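Local coordinates for type II secretion system protein F (Vibrio cholerae, PDB 3C1Q) that probably serves as an inner-membrane component of the type II secretion system, required for energy-dependent export of toxins and proteases from the periplasm, at residues B[10-15]-B[105-110]; B[17-22]-B[99-104]; B[63-68]-B[82-87]. All blocks are in the same frame, centred on the assembly; numbering follows the deposited sequence. Where two conformers were deposited one is given.

Interaction 1: B[10-15]-B[105-110]; sequences STPDLA and NRQKMR
Helix 11-15 and helix 105-110 run antiparallel, their short axes 153° apart and 8.9 Å at closest approach, with Thr-11 and Gln-107 nearest in register. This is the outer end of an antiparallel helix pair in the all-helical first cytoplasmic domain of EpsF, where the first turn of helix 11-26 lies against the long helix 92-121. Ser-10 is the N-cap of that first turn: its OG accepts from the backbone N of Asp-13, while Asp-13 itself points away from helix 105-110 and forms a salt bridge with Lys-44.

Across the pair the main partners are Thr-11 and Gln-107. Thr-11 holds CG2 anti to its backbone N (chi1 -55° for OG1), which lays the methyl against the backbone of helix 105-110, with Thr-11 CG2 3.6 Å from Gln-107 CA. Gln-107 bends at chi2 (51°), so its amide folds back along the proline ring, and Gln-107 OE1 stops 3.1 Å from Pro-12 CD. The same oxygen abuts Pro-12 N, which has no hydrogen to give, so the contact is van der Waals in kind. One turn on from Thr-11, Ala-15 CB touches Gln-107 CB at 4.1 Å.

On helix 105-110, Arg-110 CD lies over the centre of the Arg-106 guanidinium, 3.4 Å above its plane. A water links the segments, lying 2.9 Å from Thr-11 OG1 and accepting from Arg-110 NE at 3.0 Å, in the plane of the Arg-110 guanidinium.

Interaction 2: B[17-22]-B[99-104]; sequences ITRQLA and LADYAE. With CA (calcium ion), chain G.
Ile-17 packs on helix 45-59, and the contact with helix 99-104 opens at Thr-18. With CG2 anti to its backbone N, Thr-18 presses this methyl onto the backbone of the facing helix, Thr-18 CG2 lying 3.4 Å from Ala-100 N, while its OG1 bonds back to Leu-14 O within its own helix. The small Ala-100 lets the antiparallel axes, 156° apart, close to 8.3 Å.

Arg-19 carries the polar part. CG is anti to the backbone N, and bends at chi2 and chi3 curl the chain so that the guanidinium lies flat over Ala-100, whose CB is centred 3.5 Å above one face. NH2 is gripped by two carboxylates. Arg-19 NH2 donates to Asp-101 OD1 at 2.8 Å, nearly straight (167°) and in the guanidinium plane, although OD1 is met from above its own carboxylate plane. The second bond, from Arg-19 NH2 to Glu-104 OE1, is also 2.8 Å but more bent, and runs nearly along the C-O axis. NH1 bonds to Glu-97, whereas the buried NE has no partner in the model. Farther along, Ala-22 CB meets Ala-100 CB at 3.8 Å.

Asp-101 also chelates calcium through OD1 and OD2, both 2.5 Å from the ion, so OD1 serves metal and arginine together; the two positive neighbours probably favour its ionised form. Three waters, Glu-97 and Glu-43 of the second subunit complete the shell, making this an intersubunit, carboxylate-rich calcium site, with Arg-19 as a second-shell residue positioning its ligands.

Interaction 3: B[63-68]-B[82-87]; sequences TLSDSL and MVAAGE
The carboxylate of Glu-87 meets the first turn of helix 64-68 and accepts three hydrogen bonds from it. Glu-87 OE2 receives Leu-64 N at 2.8 Å through its syn lone pair, with an N-H...O angle of 150°. Glu-87 OE1 takes two donors: Ser-65 N at 2.9 Å, straighter at 166° but arriving from above the carboxylate plane, and Ser-65 OG, also 2.9 Å, nearly along the C-O axis. Glu-87 thus satisfies two amides of a helix N-terminus from another helix, and the local dipole would probably stabilise its negative charge.

Torsions set up this geometry. Glu-87 has CG anti to the carbonyl carbon and is extended at chi2, reaching straight across. Ser-65 holds OG in the crowded position between backbone N and carbonyl carbon, next to its own amide, so both point to one oxygen. Thr-63 is the N-cap: Thr-63 OG1 accepts from Asp-66 N at 3.1 Å, leaving the two intervening amides to Glu-87. Thr-63 O is bonded by both Ser-67 N and Ser-67 OG.

Beneath the polar end, Val-83 fits between the leucines, Val-83 CG1 to Leu-64 CD2 at 3.8 Å and Val-83 CG2 to Leu-68 CD1 at 4.1 Å, crossing each at about a right angle. Farther out, helix 64-68 lies between helix 77-89, antiparallel to it with short axes 158° apart, and helix 45-59, where Leu-64 rests on Val-54, while Val-83 carries the packing on to Leu-92 and Leu-99 of helix 92-121.

In the fold
Interactions 1 and 2 are successive parts of one antiparallel pairing of helices 11-26 and 92-121, their centres 9 Å apart and joined where Ala-15 CB packs on Ala-103 O. Interaction 2 is the buried part, close-packed at Ala-100, with carboxylates that arginine and calcium probably help to neutralise; interaction 1, at the surface, relies on van der Waals contacts around Gln-107 and a water link. Interaction 3 uses other helices, 64-68 and 77-89, is partly buried, and spends its carboxylate on backbone amides instead of calcium. It meets interaction 2 through apolar atoms, Leu-99 CD1 on Val-83 CG2 at 3.7 Å, but lies across the chain's centre from interaction 1, which it does not touch.

Interaction 1: B[10-15]-B[105-110]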
ATOM      1  N   SER B  10      -5.083 -13.286  -7.335  1.00 14.40           N
ATOM      2  CA  SER B  10      -4.098 -12.874  -8.322  1.00 13.43           C
ATOM      3  C   SER B  10      -2.814 -12.407  -7.646  1.00 12.40           C
ATOM      4  O   SER B  10      -2.801 -12.087  -6.454  1.00 11.36           O
ATOM      5  CB  SER B  10      -4.666 -11.767  -9.218  1.00 13.32           C
ATOM      6  OG  SER B  10      -4.912 -10.591  -8.478  1.00 13.48           O
ATOM      7  N   THR B  11      -1.741 -12.383  -8.425  1.00 11.41           N
ATOM      8  CA  THR B  11      -0.448 -11.893  -7.964  1.00 10.70           C
ATOM      9  C   THR B  11      -0.567 -10.443  -7.487  1.00  9.98           C
ATOM     10  O   THR B  11      -0.095 -10.128  -6.395  1.00  9.41           O
ATOM     11  CB  THR B  11       0.614 -12.077  -9.076  1.00 11.09           C
ATOM     12  OG1 THR B  11       0.612 -13.452  -9.471  1.00 11.69           O
ATOM     13  CG2 THR B  11       2.013 -11.700  -8.606  1.00 10.07           C
ATOM     14  N   PRO B  12      -1.221  -9.563  -8.282  1.00  9.66           N
ATOM     15  CA  PRO B  12      -1.440  -8.213  -7.743  1.00  9.30           C
ATOM     16  C   PRO B  12      -2.244  -8.155  -6.454  1.00  9.40           C
ATOM     17  O   PRO B  12      -1.947  -7.332  -5.582  1.00  9.30           O
ATOM     18  CB  PRO B  12      -2.175  -7.464  -8.862  1.00  9.57           C
ATOM     19  CG  PRO B  12      -2.462  -8.418  -9.901  1.00 10.21           C
ATOM     20  CD  PRO B  12      -1.699  -9.686  -9.669  1.00 10.07           C
ATOM     21  N   ASP B  13      -3.251  -9.004  -6.313  1.00  9.24           N
ATOM     22  CA  ASP B  13      -4.076  -8.909  -5.114  1.00  9.49           C
ATOM     23  C   ASP B  13      -3.351  -9.441  -3.891  1.00  9.35           C
ATOM     24  O   ASP B  13      -3.521  -8.908  -2.798  1.00  9.10           O
ATOM     25  CB  ASP B  13      -5.427  -9.555  -5.320  1.00 10.05           C
ATOM     26  CG  ASP B  13      -6.386  -8.639  -6.066  1.00 11.78           C
ATOM     27  OD1 ASP B  13      -6.334  -7.398  -5.848  1.00 15.33           O
ATOM     28  OD2 ASP B  13      -7.182  -9.169  -6.856  1.00 13.72           O
ATOM     29  N   LEU B  14      -2.521 -10.470  -4.051  1.00  9.53           N
ATOM     30  CA  LEU B  14      -1.681 -10.886  -2.902  1.00  9.26           C
ATOM     31  C   LEU B  14      -0.714  -9.773  -2.496  1.00  9.10           C
ATOM     32  O   LEU B  14      -0.542  -9.497  -1.311  1.00  8.62           O
ATOM     33  CB  LEU B  14      -0.902 -12.170  -3.188  1.00  9.44           C
ATOM     34  CG  LEU B  14      -0.100 -12.690  -1.983  1.00 10.42           C
ATOM     35  CD1 LEU B  14      -1.035 -13.074  -0.836  1.00 11.11           C
ATOM     36  CD2 LEU B  14       0.767 -13.860  -2.411  1.00 12.68           C
ATOM     37  N   ALA B  15      -0.099  -9.119  -3.479  1.00  8.70           N
ATOM     38  CA  ALA B  15       0.817  -8.014  -3.223  1.00  8.56           C
ATOM     39  C   ALA B  15       0.134  -6.865  -2.482  1.00  8.57           C
ATOM     40  O   ALA B  15       0.715  -6.275  -1.558  1.00  8.70           O
ATOM     41  CB  ALA B  15       1.418  -7.521  -4.526  1.00  8.26           C
ATOM     42  N   ASN B 105       7.700  -7.363  -5.530  1.00  8.39           N
ATOM     43  CA  ASN B 105       8.716  -7.701  -6.520  1.00  8.67           C
ATOM     44  C   ASN B 105       8.179  -8.723  -7.498  1.00  8.24           C
ATOM     45  O   ASN B 105       8.352  -8.573  -8.704  1.00  7.98           O
ATOM     46  CB  ASN B 105       9.961  -8.268  -5.834  1.00  9.03           C
ATOM     47  CG  ASN B 105      11.034  -8.707  -6.826  1.00 10.44           C
ATOM     48  OD1 ASN B 105      11.352  -9.918  -6.975  1.00 14.98           O
ATOM     49  ND2 ASN B 105      11.613  -7.731  -7.501  1.00 11.22           N
ATOM     50  N   ARG B 106       7.534  -9.765  -6.972  1.00  8.04           N
ATOM     51  CA  ARG B 106       6.978 -10.826  -7.794  1.00  8.60           C
ATOM     52  C   ARG B 106       5.936 -10.246  -8.768  1.00  8.08           C
ATOM     53  O   ARG B 106       5.949 -10.549  -9.960  1.00  7.78           O
ATOM     54  CB  ARG B 106       6.360 -11.903  -6.903  1.00  9.37           C
ATOM     55  CG  ARG B 106       5.841 -13.081  -7.639  1.00 10.95           C
ATOM     56  CD  ARG B 106       5.688 -14.298  -6.737  1.00 14.60           C
ATOM     57  NE  ARG B 106       5.541 -15.476  -7.581  1.00 15.71           N
ATOM     58  CZ  ARG B 106       4.408 -15.845  -8.172  1.00 16.30           C
ATOM     59  NH1 ARG B 106       3.290 -15.147  -8.001  1.00 16.84           N
ATOM     60  NH2 ARG B 106       4.395 -16.927  -8.939  1.00 18.03           N
ATOM     61  N   GLN B 107       5.043  -9.412  -8.255  1.00  8.43           N
ATOM     62  CA  GLN B 107       4.038  -8.748  -9.085  1.00  9.11           C
ATOM     63  C   GLN B 107       4.683  -7.911 -10.192  1.00  8.64           C
ATOM     64  O   GLN B 107       4.262  -7.962 -11.351  1.00  8.15           O
ATOM     65  CB  GLN B 107       3.116  -7.872  -8.218  1.00 10.26           C
ATOM     66  CG  GLN B 107       2.233  -6.851  -8.979  1.00 11.82           C
ATOM     67  CD  GLN B 107       1.444  -7.445 -10.119  1.00 16.46           C
ATOM     68  OE1 GLN B 107       1.195  -8.660 -10.164  1.00 17.48           O
ATOM     69  NE2 GLN B 107       1.040  -6.589 -11.065  1.00 17.77           N
ATOM     70  N   LYS B 108       5.695  -7.132  -9.837  1.00  8.91           N
ATOM     71  CA  LYS B 108       6.338  -6.252 -10.803  1.00  9.24           C
ATOM     72  C   LYS B 108       7.013  -7.040 -11.909  1.00  8.89           C
ATOM     73  O   LYS B 108       6.815  -6.759 -13.097  1.00  8.01           O
ATOM     74  CB  LYS B 108       7.374  -5.351 -10.131  1.00  9.71           C
ATOM     75  CG  LYS B 108       6.804  -4.316  -9.175  1.00 12.97           C
ATOM     76  CD  LYS B 108       7.675  -3.077  -9.079  1.00 14.63           C
ATOM     77  CE  LYS B 108       7.347  -2.247  -7.839  1.00 16.26           C
ATOM     78  NZ  LYS B 108       5.884  -2.074  -7.559  1.00 16.20           N
HETATM   79  N   MSE B 109       7.798  -8.047 -11.523  1.00  8.72           N
HETATM   80  CA  MSE B 109       8.567  -8.809 -12.487  0.60  8.54           C
HETATM   81  C   MSE B 109       7.654  -9.675 -13.360  1.00  8.73           C
HETATM   82  O   MSE B 109       7.902  -9.834 -14.552  1.00  9.66           O
HETATM   83  CB  MSE B 109       9.623  -9.649 -11.756  0.60  8.39           C
HETATM   84  CG  MSE B 109      10.641  -8.805 -10.962  0.60  8.52           C
HETATM   85 SE   MSE B 109      11.799  -7.641 -12.068  0.60 13.75          SE
HETATM   86  CE  MSE B 109      12.595  -9.057 -13.148  0.60  9.90           C
ATOM     87  N   ARG B 110       6.580 -10.213 -12.766  1.00  7.63           N
ATOM     88  CA  ARG B 110       5.633 -11.060 -13.516  1.00  7.79           C
ATOM     89  C   ARG B 110       4.740 -10.224 -14.418  1.00  7.80           C
ATOM     90  O   ARG B 110       4.494 -10.597 -15.577  1.00  8.66           O
ATOM     91  CB  ARG B 110       4.805 -11.958 -12.595  1.00  7.46           C
ATOM     92  CG  ARG B 110       5.642 -13.008 -11.900  1.00  6.69           C
ATOM     93  CD  ARG B 110       4.789 -13.924 -11.018  1.00  8.46           C
ATOM     94  NE  ARG B 110       3.860 -14.725 -11.807  1.00  7.31           N
ATOM     95  CZ  ARG B 110       4.166 -15.874 -12.402  1.00  8.02           C
ATOM     96  NH1 ARG B 110       5.378 -16.396 -12.319  1.00  9.53           N
ATOM     97  NH2 ARG B 110       3.235 -16.507 -13.102  1.00  8.58           N
TER
HETATM   98  O   HOH W   1       1.374 -13.143 -12.269  1.00 23.37           O

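Interaction 2: B[17-22]-B[99-104]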
ATOM      1  N   ILE B  17      -2.741  -6.918  -0.526  1.00  7.08           N
ATOM      2  CA  ILE B  17      -3.094  -7.175   0.878  1.00  7.18           C
ATOM      3  C   ILE B  17      -1.857  -7.344   1.738  1.00  6.99           C
ATOM      4  O   ILE B  17      -1.868  -6.963   2.910  1.00  7.17           O
ATOM      5  CB  ILE B  17      -4.116  -8.344   1.053  1.00  7.25           C
ATOM      6  CG1 ILE B  17      -3.532  -9.684   0.577  1.00  7.63           C
ATOM      7  CG2 ILE B  17      -5.448  -7.994   0.347  1.00  7.83           C
ATOM      8  CD1 ILE B  17      -4.478 -10.941   0.773  1.00  7.58           C
ATOM      9  N   THR B  18      -0.776  -7.891   1.180  1.00  6.12           N
ATOM     10  CA  THR B  18       0.433  -8.099   1.996  1.00  6.83           C
ATOM     11  C   THR B  18       1.098  -6.750   2.334  1.00  6.59           C
ATOM     12  O   THR B  18       1.507  -6.511   3.476  1.00  5.75           O
ATOM     13  CB  THR B  18       1.419  -9.089   1.318  1.00  6.61           C
ATOM     14  OG1 THR B  18       0.746 -10.335   1.051  1.00  7.81           O
ATOM     15  CG2 THR B  18       2.600  -9.357   2.206  1.00  8.48           C
ATOM     16  N   ARG B  19       1.138  -5.858   1.349  1.00  6.80           N
ATOM     17  CA  ARG B  19       1.658  -4.500   1.572  1.00  7.45           C
ATOM     18  C   ARG B  19       0.801  -3.740   2.572  1.00  7.31           C
ATOM     19  O   ARG B  19       1.317  -3.141   3.503  1.00  6.63           O
ATOM     20  CB  ARG B  19       1.774  -3.727   0.266  1.00  7.86           C
ATOM     21  CG  ARG B  19       2.235  -2.264   0.445  1.00  6.96           C
ATOM     22  CD  ARG B  19       3.576  -2.167   1.096  1.00  5.51           C
ATOM     23  NE  ARG B  19       4.635  -2.704   0.228  1.00  3.99           N
ATOM     24  CZ  ARG B  19       5.866  -2.977   0.659  1.00  5.51           C
ATOM     25  NH1 ARG B  19       6.176  -2.781   1.935  1.00  4.19           N
ATOM     26  NH2 ARG B  19       6.785  -3.448  -0.173  1.00  5.55           N
ATOM     27  N   GLN B  20      -0.515  -3.810   2.421  1.00  7.88           N
ATOM     28  CA  GLN B  20      -1.412  -3.123   3.349  1.00  7.42           C
ATOM     29  C   GLN B  20      -1.248  -3.661   4.768  1.00  7.60           C
ATOM     30  O   GLN B  20      -1.122  -2.885   5.716  1.00  7.58           O
ATOM     31  CB  GLN B  20      -2.865  -3.249   2.903  1.00  7.37           C
ATOM     32  CG  GLN B  20      -3.163  -2.566   1.573  1.00  7.38           C
ATOM     33  CD  GLN B  20      -4.601  -2.730   1.145  1.00  8.94           C
ATOM     34  OE1 GLN B  20      -5.085  -3.856   0.980  1.00  8.03           O
ATOM     35  NE2 GLN B  20      -5.306  -1.603   0.975  1.00  7.39           N
ATOM     36  N   LEU B  21      -1.224  -4.983   4.921  1.00  7.27           N
ATOM     37  CA  LEU B  21      -1.081  -5.554   6.266  1.00  8.00           C
ATOM     38  C   LEU B  21       0.286  -5.159   6.859  1.00  7.70           C
ATOM     39  O   LEU B  21       0.383  -4.781   8.022  1.00  8.42           O
ATOM     40  CB  LEU B  21      -1.271  -7.067   6.241  1.00  8.33           C
ATOM     41  CG  LEU B  21      -1.278  -7.780   7.570  1.00 10.15           C
ATOM     42  CD1 LEU B  21      -2.471  -7.307   8.451  1.00 11.26           C
ATOM     43  CD2 LEU B  21      -1.309  -9.308   7.336  1.00 10.88           C
ATOM     44  N   ALA B  22       1.346  -5.213   6.056  1.00  7.00           N
ATOM     45  CA  ALA B  22       2.668  -4.823   6.536  1.00  6.85           C
ATOM     46  C   ALA B  22       2.713  -3.363   6.987  1.00  6.88           C
ATOM     47  O   ALA B  22       3.298  -3.033   8.017  1.00  6.70           O
ATOM     48  CB  ALA B  22       3.714  -5.054   5.461  1.00  6.09           C
ATOM     49  N   LEU B  99       7.733  -9.969   3.428  1.00  7.11           N
ATOM     50  CA  LEU B  99       6.737 -10.657   2.601  1.00  6.85           C
ATOM     51  C   LEU B  99       6.097  -9.675   1.598  1.00  6.58           C
ATOM     52  O   LEU B  99       5.862 -10.014   0.446  1.00  6.43           O
ATOM     53  CB  LEU B  99       5.661 -11.284   3.484  1.00  6.36           C
ATOM     54  CG  LEU B  99       6.079 -12.575   4.160  1.00  5.84           C
ATOM     55  CD1 LEU B  99       5.131 -12.903   5.340  1.00  7.38           C
ATOM     56  CD2 LEU B  99       6.135 -13.749   3.146  1.00  6.31           C
ATOM     57  N   ALA B 100       5.858  -8.450   2.043  1.00  6.71           N
ATOM     58  CA  ALA B 100       5.328  -7.395   1.180  1.00  6.88           C
ATOM     59  C   ALA B 100       6.299  -7.057   0.035  1.00  7.26           C
ATOM     60  O   ALA B 100       5.896  -6.968  -1.157  1.00  6.91           O
ATOM     61  CB  ALA B 100       5.023  -6.136   2.038  1.00  6.32           C
ATOM     62  N   ASP B 101       7.572  -6.873   0.378  1.00  7.09           N
ATOM     63  CA  ASP B 101       8.618  -6.597  -0.606  1.00  7.28           C
ATOM     64  C   ASP B 101       8.699  -7.719  -1.609  1.00  7.71           C
ATOM     65  O   ASP B 101       8.808  -7.479  -2.812  1.00  7.62           O
ATOM     66  CB  ASP B 101       9.983  -6.435   0.064  1.00  7.81           C
ATOM     67  CG  ASP B 101      10.142  -5.095   0.760  1.00  7.62           C
ATOM     68  OD1 ASP B 101       9.448  -4.131   0.395  1.00  8.77           O
ATOM     69  OD2 ASP B 101      11.008  -5.005   1.639  1.00  9.25           O
ATOM     70  N   TYR B 102       8.651  -8.947  -1.099  1.00  8.24           N
ATOM     71  CA  TYR B 102       8.750 -10.163  -1.937  1.00  8.45           C
ATOM     72  C   TYR B 102       7.555 -10.235  -2.890  1.00  8.65           C
ATOM     73  O   TYR B 102       7.712 -10.409  -4.095  1.00  7.10           O
ATOM     74  CB  TYR B 102       8.796 -11.415  -1.060  1.00  9.58           C
ATOM     75  CG  TYR B 102       8.699 -12.706  -1.827  1.00 10.70           C
ATOM     76  CD1 TYR B 102       9.806 -13.232  -2.480  1.00 12.52           C
ATOM     77  CD2 TYR B 102       7.487 -13.396  -1.925  1.00 13.95           C
ATOM     78  CE1 TYR B 102       9.717 -14.425  -3.202  1.00 14.61           C
ATOM     79  CE2 TYR B 102       7.398 -14.587  -2.633  1.00 15.05           C
ATOM     80  CZ  TYR B 102       8.505 -15.084  -3.280  1.00 14.52           C
ATOM     81  OH  TYR B 102       8.390 -16.278  -3.974  1.00 16.60           O
ATOM     82  N   ALA B 103       6.367 -10.043  -2.337  1.00  8.06           N
ATOM     83  CA  ALA B 103       5.145 -10.096  -3.126  1.00  8.35           C
ATOM     84  C   ALA B 103       5.073  -8.963  -4.163  1.00  8.54           C
ATOM     85  O   ALA B 103       4.615  -9.190  -5.301  1.00  7.35           O
ATOM     86  CB  ALA B 103       3.905 -10.093  -2.209  1.00  7.83           C
ATOM     87  N   GLU B 104       5.532  -7.763  -3.787  1.00  8.89           N
ATOM     88  CA  GLU B 104       5.587  -6.599  -4.687  0.60  8.96           C
ATOM     89  C   GLU B 104       6.516  -6.871  -5.860  1.00  8.66           C
ATOM     90  O   GLU B 104       6.186  -6.616  -7.024  1.00  8.48           O
ATOM     91  CB  GLU B 104       6.098  -5.352  -3.928  0.60  9.77           C
ATOM     92  CG  GLU B 104       6.332  -4.114  -4.810  0.60 10.37           C
ATOM     93  CD  GLU B 104       7.007  -2.945  -4.091  0.60 11.90           C
ATOM     94  OE1 GLU B 104       7.056  -2.945  -2.874  0.60 13.81           O
ATOM     95  OE2 GLU B 104       7.496  -2.012  -4.753  0.60 16.55           O
TER
HETATM   96 CA    CA G   1      10.565  -2.553   2.037  1.00 11.40          CA
HETATM   97  O   HOH W   2      10.788  -0.621   3.545  1.00 13.88           O
HETATM   98  O   HOH W   3      12.393  -3.202   3.597  1.00 15.82           O
HETATM   99  O   HOH W   4       9.200  -0.998   0.862  1.00 11.60           O

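Interaction 3: B[63-68]-B[82-87]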
ATOM      1  N   THR B  63      -3.278 -17.943  16.037  1.00  9.57           N
ATOM      2  CA  THR B  63      -2.226 -17.121  15.443  1.00  9.67           C
ATOM      3  C   THR B  63      -2.578 -16.758  13.995  1.00  9.59           C
ATOM      4  O   THR B  63      -3.442 -17.371  13.358  1.00 10.22           O
ATOM      5  CB  THR B  63      -0.876 -17.824  15.457  1.00  9.78           C
ATOM      6  OG1 THR B  63      -1.039 -19.117  14.866  1.00 10.60           O
ATOM      7  CG2 THR B  63      -0.329 -17.950  16.872  1.00  9.87           C
ATOM      8  N   LEU B  64      -1.929 -15.731  13.484  1.00 10.17           N
ATOM      9  CA  LEU B  64      -2.104 -15.378  12.095  1.00 10.23           C
ATOM     10  C   LEU B  64      -1.670 -16.537  11.202  1.00 10.55           C
ATOM     11  O   LEU B  64      -2.407 -16.933  10.294  1.00 11.03           O
ATOM     12  CB  LEU B  64      -1.335 -14.112  11.753  1.00 10.17           C
ATOM     13  CG  LEU B  64      -1.472 -13.634  10.301  1.00 10.82           C
ATOM     14  CD1 LEU B  64      -2.922 -13.385   9.906  1.00 12.77           C
ATOM     15  CD2 LEU B  64      -0.616 -12.373  10.053  1.00 11.63           C
ATOM     16  N   SER B  65      -0.486 -17.083  11.456  1.00 11.10           N
ATOM     17  CA  SER B  65       0.027 -18.217  10.667  1.00 11.15           C
ATOM     18  C   SER B  65      -0.931 -19.408  10.665  1.00 11.10           C
ATOM     19  O   SER B  65      -1.151 -20.035   9.622  1.00 10.17           O
ATOM     20  CB  SER B  65       1.416 -18.655  11.166  1.00 11.51           C
ATOM     21  OG  SER B  65       1.418 -18.970  12.547  1.00 12.26           O
ATOM     22  N   ASP B  66      -1.521 -19.727  11.816  1.00 10.80           N
ATOM     23  CA  ASP B  66      -2.432 -20.870  11.883  1.00 11.29           C
ATOM     24  C   ASP B  66      -3.706 -20.561  11.079  1.00 11.83           C
ATOM     25  O   ASP B  66      -4.187 -21.397  10.297  1.00 11.19           O
ATOM     26  CB  ASP B  66      -2.751 -21.200  13.352  1.00 11.38           C
ATOM     27  CG  ASP B  66      -3.527 -22.482  13.522  1.00 12.76           C
ATOM     28  OD1 ASP B  66      -3.281 -23.429  12.746  1.00 15.20           O
ATOM     29  OD2 ASP B  66      -4.357 -22.550  14.457  1.00 11.89           O
ATOM     30  N   SER B  67      -4.217 -19.346  11.251  1.00 11.60           N
ATOM     31  CA  SER B  67      -5.423 -18.886  10.537  1.00 12.26           C
ATOM     32  C   SER B  67      -5.234 -18.912   9.009  1.00 12.43           C
ATOM     33  O   SER B  67      -6.106 -19.380   8.284  1.00 12.19           O
ATOM     34  CB  SER B  67      -5.825 -17.494  11.005  1.00 12.67           C
ATOM     35  OG  SER B  67      -6.102 -17.460  12.408  1.00 11.96           O
ATOM     36  N   LEU B  68      -4.076 -18.456   8.534  1.00 11.99           N
ATOM     37  CA  LEU B  68      -3.805 -18.428   7.083  1.00 11.83           C
ATOM     38  C   LEU B  68      -3.803 -19.822   6.469  1.00 11.70           C
ATOM     39  O   LEU B  68      -3.945 -19.963   5.255  1.00 11.53           O
ATOM     40  CB  LEU B  68      -2.475 -17.748   6.792  1.00 12.32           C
ATOM     41  CG  LEU B  68      -2.336 -16.285   7.210  1.00 11.46           C
ATOM     42  CD1 LEU B  68      -0.941 -15.769   6.832  1.00 11.66           C
ATOM     43  CD2 LEU B  68      -3.431 -15.409   6.614  1.00 13.23           C
HETATM   44  N   MSE B  82       6.978 -18.099   7.162  1.00 10.51           N
HETATM   45  CA  MSE B  82       7.585 -16.805   7.481  1.00 10.37           C
HETATM   46  C   MSE B  82       6.778 -16.094   8.599  1.00 10.49           C
HETATM   47  O   MSE B  82       7.340 -15.627   9.581  1.00 11.03           O
HETATM   48  CB  MSE B  82       7.705 -15.921   6.213  1.00 10.19           C
HETATM   49  CG  MSE B  82       8.778 -16.367   5.149  1.00 10.79           C
HETATM   50 SE   MSE B  82      10.502 -16.675   5.945  1.00 13.48          SE
HETATM   51  CE  MSE B  82      10.762 -14.973   6.862  1.00 17.51           C
ATOM     52  N   VAL B  83       5.460 -16.047   8.449  1.00 10.05           N
ATOM     53  CA  VAL B  83       4.571 -15.455   9.451  1.00 10.09           C
ATOM     54  C   VAL B  83       4.753 -16.139  10.813  1.00  9.59           C
ATOM     55  O   VAL B  83       4.922 -15.466  11.837  1.00 10.06           O
ATOM     56  CB  VAL B  83       3.089 -15.524   9.007  1.00  9.86           C
ATOM     57  CG1 VAL B  83       2.174 -14.965  10.076  1.00 10.68           C
ATOM     58  CG2 VAL B  83       2.890 -14.741   7.691  1.00  8.40           C
ATOM     59  N   ALA B  84       4.714 -17.466  10.821  1.00 10.68           N
ATOM     60  CA  ALA B  84       4.988 -18.251  12.031  1.00 11.01           C
ATOM     61  C   ALA B  84       6.298 -17.852  12.697  1.00 11.52           C
ATOM     62  O   ALA B  84       6.333 -17.667  13.915  1.00 12.13           O
ATOM     63  CB  ALA B  84       5.008 -19.767  11.725  1.00 10.94           C
ATOM     64  N   ALA B  85       7.379 -17.747  11.920  1.00 11.85           N
ATOM     65  CA  ALA B  85       8.684 -17.350  12.490  1.00 11.68           C
ATOM     66  C   ALA B  85       8.597 -15.968  13.125  1.00 11.40           C
ATOM     67  O   ALA B  85       9.105 -15.766  14.217  1.00 11.79           O
ATOM     68  CB  ALA B  85       9.817 -17.403  11.421  1.00 12.07           C
ATOM     69  N   GLY B  86       7.943 -15.022  12.450  1.00 10.95           N
ATOM     70  CA  GLY B  86       7.745 -13.680  13.000  1.00 11.30           C
ATOM     71  C   GLY B  86       6.919 -13.649  14.284  1.00 11.30           C
ATOM     72  O   GLY B  86       7.290 -12.985  15.264  1.00 10.90           O
ATOM     73  N   GLU B  87       5.799 -14.368  14.302  1.00 11.60           N
ATOM     74  CA  GLU B  87       4.953 -14.400  15.488  1.00 12.32           C
ATOM     75  C   GLU B  87       5.712 -15.022  16.654  1.00 12.53           C
ATOM     76  O   GLU B  87       5.713 -14.488  17.748  1.00 12.87           O
ATOM     77  CB  GLU B  87       3.650 -15.167  15.226  1.00 12.59           C
ATOM     78  CG  GLU B  87       2.746 -14.459  14.262  1.00 13.12           C
ATOM     79  CD  GLU B  87       1.443 -15.178  14.048  1.00 12.53           C
ATOM     80  OE1 GLU B  87       1.453 -16.248  13.400  1.00 12.04           O
ATOM     81  OE2 GLU B  87       0.403 -14.675  14.535  1.00 12.74           O
TER